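Lpg2148(MvcA) (Legionella pneumophila subsp. pneumophila str. Philadelphia 1, PDB 6K11) probably acts as a deamidase-type deubiquitinase, an effector that regulates the activity of the ubiquitin-conjugating enzyme UBE2N. Local coordinates at residues Glu80-Lys85 and Thr332-Glu337; Glu125-Asp130 and Pro324-Phe329; Leu155-Leu160 and Gln181-Ile186. One frame throughout, in Å; residues are numbered along the deposited sequence.

Interaction 1. Residues Glu80-Lys85 and Thr332-Glu337; sequences ELLLGK and TEINPE
L83 and I334 each hold the first side-chain branch anti to the carbonyl carbon and beside the backbone N (L83 CG, chi1 -71°; I334 CG1, chi1 -85°). The next torsion of I334 is nearly eclipsed, chi2 -16°, and places CD1 against L83. The two side chains cross at about a right angle. I334 CD1 lies 3.4 Å from L83 CD2, closer than usual van der Waals contact, and 3.8 Å from L83 CG. The short pair and the unusual torsion may reflect a tight fit or the modelling of I334, so the exact distance is doubtful. I334 CG1 also meets CB of L82 at 4.1 Å. T332 CG2 comes to 4.1 Å from L83 CD2. No direct hydrogen bond joins the two segments. A water bridges them instead: it donates to L82 O at 2.7 Å and accepts from N335 N at 2.8 Å. It thus serves a carbonyl of the last turn of helix 71-83 and the N-H of N335, just ahead of helix 336-351. N335 is the N-cap of helix 336-351, and its OD1 accepts from E337 N at 3.1 Å, with the donor above the carbonyl plane. G84 follows the end of helix 71-83 and is itself the N-cap of helix 85-93. The contact therefore lies where strand 325-333 gives way to helix 336-351, beside the junction of two other helices. L83 also packs on A88 and F91 of helix 85-93. L82 touches V8 of helix 4-19, and both L82 and I334 reach L121 of strand 120-129.

Interaction 2. Residues Glu125-Asp130 and Pro324-Phe329; sequences EIDRED and PLRVKF
E125-E129 and L325-F329 pair as antiparallel strands, their axes 4.7 Å apart at closest approach and their directions 155° apart, with E125-K328 and D127-R326 as hydrogen-bonded pairs and I126-V327 and R128-L325 as non-hydrogen-bonded pairs. E129 N adds a further bond to P324 O at the end of the ladder. The face bearing E125, D127, R326 and K328 is polar. Its centre is OD2 of the buried residue D127, which accepts three bonds. K328 NZ reaches it at 2.7 Å on the syn lone pair, the side of the other carboxylate oxygen. R326 NE reaches it at 3.1 Å on the anti lone pair. R326 NH2 meets the same oxygen at 3.3 Å, on the anti side but out of the carboxylate plane. The oxygen lies at the edge of the guanidinium, in its plane, while the carboxylate is turned 58° against that plane. K328 CG stands between the backbone N and the carbonyl carbon (chi1 49°), and from there the extended chain carries NZ over to D127. Two cationic partners would be expected to favour an ionised carboxylate. K328 also runs beside E125, with its CE 3.6 Å from E125 CG. The other face is more apolar. There I126 CD1 meets V327 CG2 at 3.6 Å, and R128 CB meets L325 CD2 at 3.5 Å. Both strands are internal to a five-stranded antiparallel sheet. Strand 228-238 flanks strand 120-129, and its W228 forms a cation-pi pair with R326 and touches D127. L325 packs on R297 and Y301 of helix 294-305, and strand 97-98 borders strand 325-333.

Interaction 3. Residues Leu155-Leu160 and Gln181-Ile186; sequences LLENKL and QLFNAI
F183 supplies most of the helix side of the contact with L155-E157. Its CG is anti to the backbone N (chi1 -179°), and the ring reaches the backbone at L156 and E157. The ring atom CD2 comes 3.6 Å from E157 N and equally near L156 C. E157 covers one face. Its CG is anti to the carbonyl carbon and beside the backbone N (chi1 -65°), and it sits over the ring centre, 4.0 Å from the centroid and 9° off the normal. This is a CH-pi contact. The E157 chain then bends at chi2, and its carboxylate lies almost parallel to the ring plane. The acid end is held elsewhere, since OE1 accepts from N140 N. At the ring edge, L155 O lies in the plane, 4.0 Å from F183 CE2. L155 supplies the aliphatic part. Its CD2 lies 3.7 Å from F183 CA and 3.7 Å from I186 CD1, and CB of L182 is 4.2 Å away. One methyl thus touches L182, F183 and I186. No hydrogen bond joins the two segments directly, but E157 O accepts from T180 OG1, one residue ahead of Q181. F183 also makes a cation-pi pair with K137 of strand 134-137, whose NZ donates to the carbonyls of F183 and I186. L156 N bonds K159 O across the turn between strands 152-155 and 160-163. The contact is typical of a beta hairpin, strands 152-155 and 160-163, whose connecting turn packs against the last part of helix 176-185, within the MvcA insertion domain.

Interactions 1 and 2 share strand 325-333 and the same antiparallel sheet, yet their centres are 26 Å apart. Interaction 2 pairs two inner strands near the centre of the chain. It is partly buried and combines backbone bonds with a salt-bridge network. Interaction 1, also partly buried, lies toward the periphery, where the strand gives way to a helix. Aliphatic contacts and one bridging water hold it. Interaction 3 is buried but belongs to the insertion domain and uses the other sheet. It rests on an aromatic ring and leucine contacts. Its centre is about 55 Å from that of interaction 1, across the centre of the chain. In sequence it is nested inside both of the others.

Interaction 1. Residues Glu80-Lys85 and Thr332-Glu337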
loop_
_atom_site.group_PDB
_atom_site.type_symbol
_atom_site.label_atom_id
_atom_site.label_comp_id
_atom_site.label_asym_id
_atom_site.label_seq_id
_atom_site.Cartn_x
_atom_site.Cartn_y
_atom_site.Cartn_z
ATOM N N GLU A 80 14.449 -4.143 -5.042
ATOM C CA GLU A 80 15.593 -3.540 -5.718
ATOM C C GLU A 80 16.909 -4.047 -5.137
ATOM O O GLU A 80 17.867 -4.309 -5.879
ATOM C CB GLU A 80 15.505 -2.022 -5.617
ATOM C CG GLU A 80 16.532 -1.275 -6.428
ATOM C CD GLU A 80 15.896 -0.229 -7.324
ATOM O OE1 GLU A 80 16.482 0.866 -7.464
ATOM O OE2 GLU A 80 14.807 -0.503 -7.884
ATOM N N LEU A 81 16.982 -4.193 -3.812
ATOM C CA LEU A 81 18.221 -4.676 -3.217
ATOM C C LEU A 81 18.487 -6.124 -3.598
ATOM O O LEU A 81 19.626 -6.489 -3.926
ATOM C CB LEU A 81 18.174 -4.517 -1.699
ATOM C CG LEU A 81 18.365 -3.070 -1.236
ATOM C CD1 LEU A 81 17.984 -2.940 0.238
ATOM C CD2 LEU A 81 19.822 -2.646 -1.477
ATOM N N LEU A 82 17.452 -6.962 -3.590
ATOM C CA LEU A 82 17.681 -8.385 -3.811
ATOM C C LEU A 82 17.803 -8.724 -5.291
ATOM O O LEU A 82 18.493 -9.685 -5.641
ATOM C CB LEU A 82 16.557 -9.209 -3.170
ATOM C CG LEU A 82 16.804 -9.718 -1.744
ATOM C CD1 LEU A 82 17.382 -8.608 -0.839
ATOM C CD2 LEU A 82 15.509 -10.307 -1.141
ATOM N N LEU A 83 17.152 -7.955 -6.169
ATOM C CA LEU A 83 17.141 -8.265 -7.593
ATOM C C LEU A 83 18.063 -7.387 -8.424
ATOM O O LEU A 83 18.459 -7.806 -9.519
ATOM C CB LEU A 83 15.727 -8.132 -8.160
ATOM C CG LEU A 83 14.764 -9.228 -7.703
ATOM C CD1 LEU A 83 13.329 -8.787 -7.923
ATOM C CD2 LEU A 83 15.077 -10.499 -8.483
ATOM N N GLY A 84 18.388 -6.187 -7.958
ATOM C CA GLY A 84 18.984 -5.181 -8.815
ATOM C C GLY A 84 17.938 -4.453 -9.643
ATOM O O GLY A 84 16.830 -4.931 -9.858
ATOM N N LYS A 85 18.313 -3.267 -10.126
ATOM C CA LYS A 85 17.341 -2.363 -10.737
ATOM C C LYS A 85 16.643 -2.993 -11.946
ATOM O O LYS A 85 15.414 -2.928 -12.068
ATOM C CB LYS A 85 18.037 -1.057 -11.129
ATOM C CG LYS A 85 17.108 0.047 -11.603
ATOM C CD LYS A 85 16.981 1.133 -10.544
ATOM C CE LYS A 85 15.809 2.077 -10.824
ATOM N NZ LYS A 85 15.735 3.177 -9.809
ATOM N N THR A 332 9.902 -15.058 -7.456
ATOM C CA THR A 332 11.080 -15.126 -8.304
ATOM C C THR A 332 12.232 -15.719 -7.511
ATOM O O THR A 332 12.234 -15.725 -6.273
ATOM C CB THR A 332 11.465 -13.744 -8.854
ATOM O OG1 THR A 332 12.654 -13.866 -9.640
ATOM C CG2 THR A 332 11.730 -12.762 -7.699
ATOM N N GLU A 333 13.209 -16.243 -8.234
ATOM C CA GLU A 333 14.429 -16.652 -7.564
ATOM C C GLU A 333 15.355 -15.455 -7.406
ATOM O O GLU A 333 15.247 -14.455 -8.121
ATOM C CB GLU A 333 15.121 -17.785 -8.314
ATOM C CG GLU A 333 14.142 -18.869 -8.714
ATOM C CD GLU A 333 14.665 -19.783 -9.790
ATOM O OE1 GLU A 333 13.999 -19.903 -10.850
ATOM O OE2 GLU A 333 15.718 -20.406 -9.553
ATOM N N ILE A 334 16.257 -15.569 -6.437
ATOM C CA ILE A 334 17.203 -14.525 -6.064
ATOM C C ILE A 334 18.605 -15.067 -6.296
ATOM O O ILE A 334 18.881 -16.233 -5.993
ATOM C CB ILE A 334 17.007 -14.117 -4.580
ATOM C CG1 ILE A 334 15.908 -13.053 -4.402
ATOM C CG2 ILE A 334 18.314 -13.709 -3.902
ATOM C CD1 ILE A 334 15.492 -12.351 -5.631
ATOM N N ASN A 335 19.495 -14.228 -6.824
ATOM C CA ASN A 335 20.915 -14.555 -6.859
ATOM C C ASN A 335 21.592 -13.950 -5.636
ATOM O O ASN A 335 21.779 -12.727 -5.592
ATOM C CB ASN A 335 21.555 -14.028 -8.144
ATOM C CG ASN A 335 23.062 -14.273 -8.196
ATOM O OD1 ASN A 335 23.649 -14.877 -7.293
ATOM N ND2 ASN A 335 23.688 -13.817 -9.265
ATOM N N PRO A 336 21.989 -14.749 -4.640
ATOM C CA PRO A 336 22.540 -14.160 -3.409
ATOM C C PRO A 336 23.808 -13.364 -3.616
ATOM O O PRO A 336 24.046 -12.413 -2.862
ATOM C CB PRO A 336 22.798 -15.383 -2.518
ATOM C CG PRO A 336 21.905 -16.429 -3.034
ATOM C CD PRO A 336 21.839 -16.210 -4.527
ATOM N N GLU A 337 24.643 -13.719 -4.603
ATOM C CA GLU A 337 25.877 -12.964 -4.821
ATOM C C GLU A 337 25.571 -11.545 -5.249
ATOM O O GLU A 337 26.235 -10.598 -4.813
ATOM C CB GLU A 337 26.762 -13.643 -5.872
ATOM C CG GLU A 337 27.143 -15.088 -5.578
ATOM C CD GLU A 337 27.748 -15.345 -4.193
ATOM O OE1 GLU A 337 27.870 -16.555 -3.851
ATOM O OE2 GLU A 337 28.146 -14.394 -3.472
HETATM O O HOH W 1 19.202 -11.518 -7.489
#

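Interaction 2. Residues Glu125-Asp130 and Pro324-Phe329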
loop_
_atom_site.group_PDB
_atom_site.type_symbol
_atom_site.label_atom_id
_atom_site.label_comp_id
_atom_site.label_asym_id
_atom_site.label_seq_id
_atom_site.Cartn_x
_atom_site.Cartn_y
_atom_site.Cartn_z
ATOM N N GLU A 125 0.423 -8.792 -2.311
ATOM C CA GLU A 125 -0.443 -7.619 -2.294
ATOM C C GLU A 125 -1.795 -8.026 -1.722
ATOM O O GLU A 125 -2.366 -9.040 -2.133
ATOM C CB GLU A 125 -0.595 -7.031 -3.700
ATOM C CG GLU A 125 -1.395 -5.734 -3.747
ATOM C CD GLU A 125 -0.577 -4.511 -3.348
ATOM O OE1 GLU A 125 0.681 -4.580 -3.385
ATOM O OE2 GLU A 125 -1.203 -3.472 -3.003
ATOM N N ILE A 126 -2.282 -7.268 -0.749
ATOM C CA ILE A 126 -3.602 -7.487 -0.168
ATOM C C ILE A 126 -4.501 -6.364 -0.651
ATOM O O ILE A 126 -4.176 -5.188 -0.465
ATOM C CB ILE A 126 -3.567 -7.514 1.370
ATOM C CG1 ILE A 126 -2.418 -8.383 1.891
ATOM C CG2 ILE A 126 -4.924 -7.957 1.937
ATOM C CD1 ILE A 126 -2.674 -9.842 1.807
ATOM N N ASP A 127 -5.625 -6.728 -1.263
ATOM C CA ASP A 127 -6.627 -5.779 -1.729
ATOM C C ASP A 127 -7.874 -5.885 -0.865
ATOM O O ASP A 127 -8.213 -6.964 -0.374
ATOM C CB ASP A 127 -7.029 -6.048 -3.186
ATOM C CG ASP A 127 -5.895 -5.833 -4.157
ATOM O OD1 ASP A 127 -5.033 -4.980 -3.862
ATOM O OD2 ASP A 127 -5.869 -6.517 -5.205
ATOM N N ARG A 128 -8.565 -4.763 -0.700
ATOM C CA ARG A 128 -9.879 -4.779 -0.075
ATOM C C ARG A 128 -10.929 -4.382 -1.105
ATOM O O ARG A 128 -10.657 -3.602 -2.019
ATOM C CB ARG A 128 -9.939 -3.832 1.119
ATOM C CG ARG A 128 -9.691 -2.394 0.767
ATOM C CD ARG A 128 -9.608 -1.574 2.032
ATOM N NE ARG A 128 -9.923 -0.175 1.788
ATOM C CZ ARG A 128 -9.022 0.741 1.470
ATOM N NH1 ARG A 128 -7.734 0.404 1.360
ATOM N NH2 ARG A 128 -9.409 1.993 1.276
ATOM N N GLU A 129 -12.128 -4.935 -0.950
ATOM C CA GLU A 129 -13.227 -4.668 -1.873
ATOM C C GLU A 129 -14.027 -3.483 -1.354
ATOM O O GLU A 129 -14.598 -3.539 -0.258
ATOM C CB GLU A 129 -14.111 -5.901 -2.037
ATOM C CG GLU A 129 -15.014 -5.843 -3.258
ATOM C CD GLU A 129 -16.004 -6.989 -3.288
ATOM O OE1 GLU A 129 -16.404 -7.442 -2.193
ATOM O OE2 GLU A 129 -16.382 -7.437 -4.393
ATOM N N ASP A 130 -14.065 -2.413 -2.140
ATOM C CA ASP A 130 -14.554 -1.115 -1.679
ATOM C C ASP A 130 -15.478 -0.501 -2.731
ATOM O O ASP A 130 -15.155 0.528 -3.335
ATOM C CB ASP A 130 -13.365 -0.197 -1.383
ATOM C CG ASP A 130 -13.770 1.105 -0.730
ATOM O OD1 ASP A 130 -14.718 1.092 0.083
ATOM O OD2 ASP A 130 -13.127 2.134 -1.022
ATOM N N PRO A 324 -14.357 -7.417 2.525
ATOM C CA PRO A 324 -13.645 -8.571 1.964
ATOM C C PRO A 324 -12.238 -8.197 1.534
ATOM O O PRO A 324 -11.991 -7.090 1.047
ATOM C CB PRO A 324 -14.505 -8.963 0.753
ATOM C CG PRO A 324 -15.879 -8.454 1.082
ATOM C CD PRO A 324 -15.664 -7.195 1.871
ATOM N N LEU A 325 -11.314 -9.139 1.721
ATOM C CA LEU A 325 -9.929 -8.997 1.301
ATOM C C LEU A 325 -9.570 -10.153 0.384
ATOM O O LEU A 325 -10.176 -11.229 0.441
ATOM C CB LEU A 325 -8.963 -8.990 2.503
ATOM C CG LEU A 325 -9.212 -7.992 3.634
ATOM C CD1 LEU A 325 -8.290 -8.297 4.833
ATOM C CD2 LEU A 325 -9.010 -6.575 3.141
ATOM N N ARG A 326 -8.562 -9.927 -0.455
ATOM C CA ARG A 326 -8.009 -10.976 -1.293
ATOM C C ARG A 326 -6.496 -10.847 -1.301
ATOM O O ARG A 326 -5.951 -9.750 -1.153
ATOM C CB ARG A 326 -8.548 -10.920 -2.728
ATOM C CG ARG A 326 -8.144 -9.700 -3.494
ATOM C CD ARG A 326 -8.498 -9.862 -4.961
ATOM N NE ARG A 326 -8.026 -8.732 -5.747
ATOM C CZ ARG A 326 -8.567 -8.344 -6.894
ATOM N NH1 ARG A 326 -9.600 -9.006 -7.403
ATOM N NH2 ARG A 326 -8.066 -7.299 -7.532
ATOM N N VAL A 327 -5.829 -11.981 -1.478
ATOM C CA VAL A 327 -4.376 -12.078 -1.423
ATOM C C VAL A 327 -3.883 -12.521 -2.792
ATOM O O VAL A 327 -4.387 -13.506 -3.345
ATOM C CB VAL A 327 -3.917 -13.071 -0.339
ATOM C CG1 VAL A 327 -2.402 -13.041 -0.190
ATOM C CG2 VAL A 327 -4.614 -12.787 0.998
ATOM N N LYS A 328 -2.902 -11.801 -3.332
ATOM C CA LYS A 328 -2.247 -12.178 -4.575
ATOM C C LYS A 328 -0.743 -12.096 -4.367
ATOM O O LYS A 328 -0.262 -11.387 -3.479
ATOM C CB LYS A 328 -2.680 -11.292 -5.760
ATOM C CG LYS A 328 -2.632 -9.806 -5.498
ATOM C CD LYS A 328 -3.434 -8.983 -6.536
ATOM C CE LYS A 328 -3.026 -7.509 -6.450
ATOM N NZ LYS A 328 -3.954 -6.543 -7.083
ATOM N N PHE A 329 -0.004 -12.830 -5.200
ATOM C CA PHE A 329 1.422 -13.006 -4.989
ATOM C C PHE A 329 2.121 -13.191 -6.326
ATOM O O PHE A 329 1.514 -13.567 -7.334
ATOM C CB PHE A 329 1.716 -14.214 -4.092
ATOM C CG PHE A 329 1.438 -15.526 -4.766
ATOM C CD1 PHE A 329 2.431 -16.179 -5.490
ATOM C CD2 PHE A 329 0.174 -16.091 -4.712
ATOM C CE1 PHE A 329 2.176 -17.378 -6.134
ATOM C CE2 PHE A 329 -0.093 -17.296 -5.351
ATOM C CZ PHE A 329 0.913 -17.937 -6.070
#

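Interaction 3. Residues Leu155-Leu160 and Gln181-Ile186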
loop_
_atom_site.group_PDB
_atom_site.type_symbol
_atom_site.label_atom_id
_atom_site.label_comp_id
_atom_site.label_asym_id
_atom_site.label_seq_id
_atom_site.Cartn_x
_atom_site.Cartn_y
_atom_site.Cartn_z
ATOM N N LEU A 155 -25.842 11.445 -10.071
ATOM C CA LEU A 155 -27.018 11.597 -10.925
ATOM C C LEU A 155 -27.200 13.074 -11.250
ATOM O O LEU A 155 -27.484 13.886 -10.362
ATOM C CB LEU A 155 -28.267 11.023 -10.259
ATOM C CG LEU A 155 -29.596 11.337 -10.967
ATOM C CD1 LEU A 155 -29.642 10.676 -12.363
ATOM C CD2 LEU A 155 -30.759 10.865 -10.103
ATOM N N LEU A 156 -27.042 13.413 -12.522
ATOM C CA LEU A 156 -27.250 14.754 -13.038
ATOM C C LEU A 156 -28.581 14.800 -13.775
ATOM O O LEU A 156 -29.230 13.768 -13.987
ATOM C CB LEU A 156 -26.110 15.163 -13.980
ATOM C CG LEU A 156 -24.742 15.596 -13.452
ATOM C CD1 LEU A 156 -24.160 14.610 -12.455
ATOM C CD2 LEU A 156 -23.792 15.781 -14.632
ATOM N N GLU A 157 -28.976 16.014 -14.185
ATOM C CA GLU A 157 -30.160 16.155 -15.033
ATOM C C GLU A 157 -30.062 15.280 -16.276
ATOM O O GLU A 157 -31.072 14.741 -16.742
ATOM C CB GLU A 157 -30.360 17.616 -15.461
ATOM C CG GLU A 157 -30.680 18.578 -14.339
ATOM C CD GLU A 157 -29.482 19.422 -13.969
ATOM O OE1 GLU A 157 -28.361 18.863 -13.936
ATOM O OE2 GLU A 157 -29.651 20.636 -13.724
ATOM N N ASN A 158 -28.859 15.137 -16.844
ATOM C CA ASN A 158 -28.725 14.486 -18.141
ATOM C C ASN A 158 -27.644 13.415 -18.198
ATOM O O ASN A 158 -27.334 12.931 -19.294
ATOM C CB ASN A 158 -28.463 15.523 -19.236
ATOM C CG ASN A 158 -27.401 16.532 -18.854
ATOM O OD1 ASN A 158 -26.571 16.297 -17.968
ATOM N ND2 ASN A 158 -27.424 17.679 -19.531
ATOM N N LYS A 159 -27.071 13.022 -17.064
ATOM C CA LYS A 159 -26.035 11.997 -17.051
ATOM C C LYS A 159 -26.157 11.210 -15.752
ATOM O O LYS A 159 -26.594 11.742 -14.729
ATOM C CB LYS A 159 -24.632 12.611 -17.187
ATOM C CG LYS A 159 -24.345 13.321 -18.523
ATOM C CD LYS A 159 -23.646 12.384 -19.517
ATOM C CE LYS A 159 -23.323 13.067 -20.858
ATOM N NZ LYS A 159 -23.338 14.541 -20.712
ATOM N N LEU A 160 -25.828 9.924 -15.820
ATOM C CA LEU A 160 -25.691 9.053 -14.655
ATOM C C LEU A 160 -24.275 8.497 -14.722
ATOM O O LEU A 160 -23.952 7.745 -15.649
ATOM C CB LEU A 160 -26.735 7.931 -14.661
ATOM C CG LEU A 160 -26.675 6.922 -13.508
ATOM C CD1 LEU A 160 -26.999 7.614 -12.173
ATOM C CD2 LEU A 160 -27.625 5.773 -13.751
ATOM N N GLN A 181 -35.696 12.143 -15.858
ATOM C CA GLN A 181 -36.801 11.527 -15.133
ATOM C C GLN A 181 -36.364 11.036 -13.755
ATOM O O GLN A 181 -37.018 11.320 -12.743
ATOM C CB GLN A 181 -37.376 10.391 -15.976
ATOM C CG GLN A 181 -38.554 9.693 -15.349
ATOM C CD GLN A 181 -38.115 8.556 -14.475
ATOM O OE1 GLN A 181 -37.285 7.744 -14.878
ATOM N NE2 GLN A 181 -38.653 8.491 -13.261
ATOM N N LEU A 182 -35.269 10.272 -13.696
ATOM C CA LEU A 182 -34.762 9.789 -12.411
ATOM C C LEU A 182 -34.384 10.948 -11.503
ATOM O O LEU A 182 -34.611 10.895 -10.287
ATOM C CB LEU A 182 -33.538 8.888 -12.631
ATOM C CG LEU A 182 -33.723 7.522 -13.278
ATOM C CD1 LEU A 182 -32.360 6.936 -13.698
ATOM C CD2 LEU A 182 -34.442 6.590 -12.329
ATOM N N PHE A 183 -33.798 12.003 -12.082
ATOM C CA PHE A 183 -33.373 13.163 -11.303
ATOM C C PHE A 183 -34.557 13.786 -10.572
ATOM O O PHE A 183 -34.490 14.058 -9.364
ATOM C CB PHE A 183 -32.703 14.173 -12.235
ATOM C CG PHE A 183 -32.188 15.418 -11.559
ATOM C CD1 PHE A 183 -33.005 16.527 -11.399
ATOM C CD2 PHE A 183 -30.874 15.498 -11.130
ATOM C CE1 PHE A 183 -32.531 17.681 -10.807
ATOM C CE2 PHE A 183 -30.391 16.652 -10.538
ATOM C CZ PHE A 183 -31.225 17.748 -10.379
ATOM N N ASN A 184 -35.660 13.991 -11.284
ATOM C CA ASN A 184 -36.839 14.615 -10.696
ATOM C C ASN A 184 -37.689 13.643 -9.877
ATOM O O ASN A 184 -38.612 14.082 -9.189
ATOM C CB ASN A 184 -37.665 15.266 -11.810
ATOM C CG ASN A 184 -36.973 16.479 -12.395
ATOM O OD1 ASN A 184 -36.665 16.519 -13.585
ATOM N ND2 ASN A 184 -36.698 17.473 -11.549
ATOM N N ALA A 185 -37.403 12.342 -9.918
ATOM C CA ALA A 185 -38.106 11.381 -9.076
ATOM C C ALA A 185 -37.466 11.217 -7.704
ATOM O O ALA A 185 -38.062 10.583 -6.819
ATOM C CB ALA A 185 -38.170 10.011 -9.764
ATOM N N ILE A 186 -36.272 11.765 -7.503
ATOM C CA ILE A 186 -35.551 11.635 -6.246
ATOM C C ILE A 186 -35.621 12.969 -5.515
ATOM O O ILE A 186 -35.645 14.032 -6.147
ATOM C CB ILE A 186 -34.107 11.165 -6.512
ATOM C CG1 ILE A 186 -34.164 9.744 -7.087
ATOM C CG2 ILE A 186 -33.258 11.208 -5.241
ATOM C CD1 ILE A 186 -32.847 9.152 -7.541
#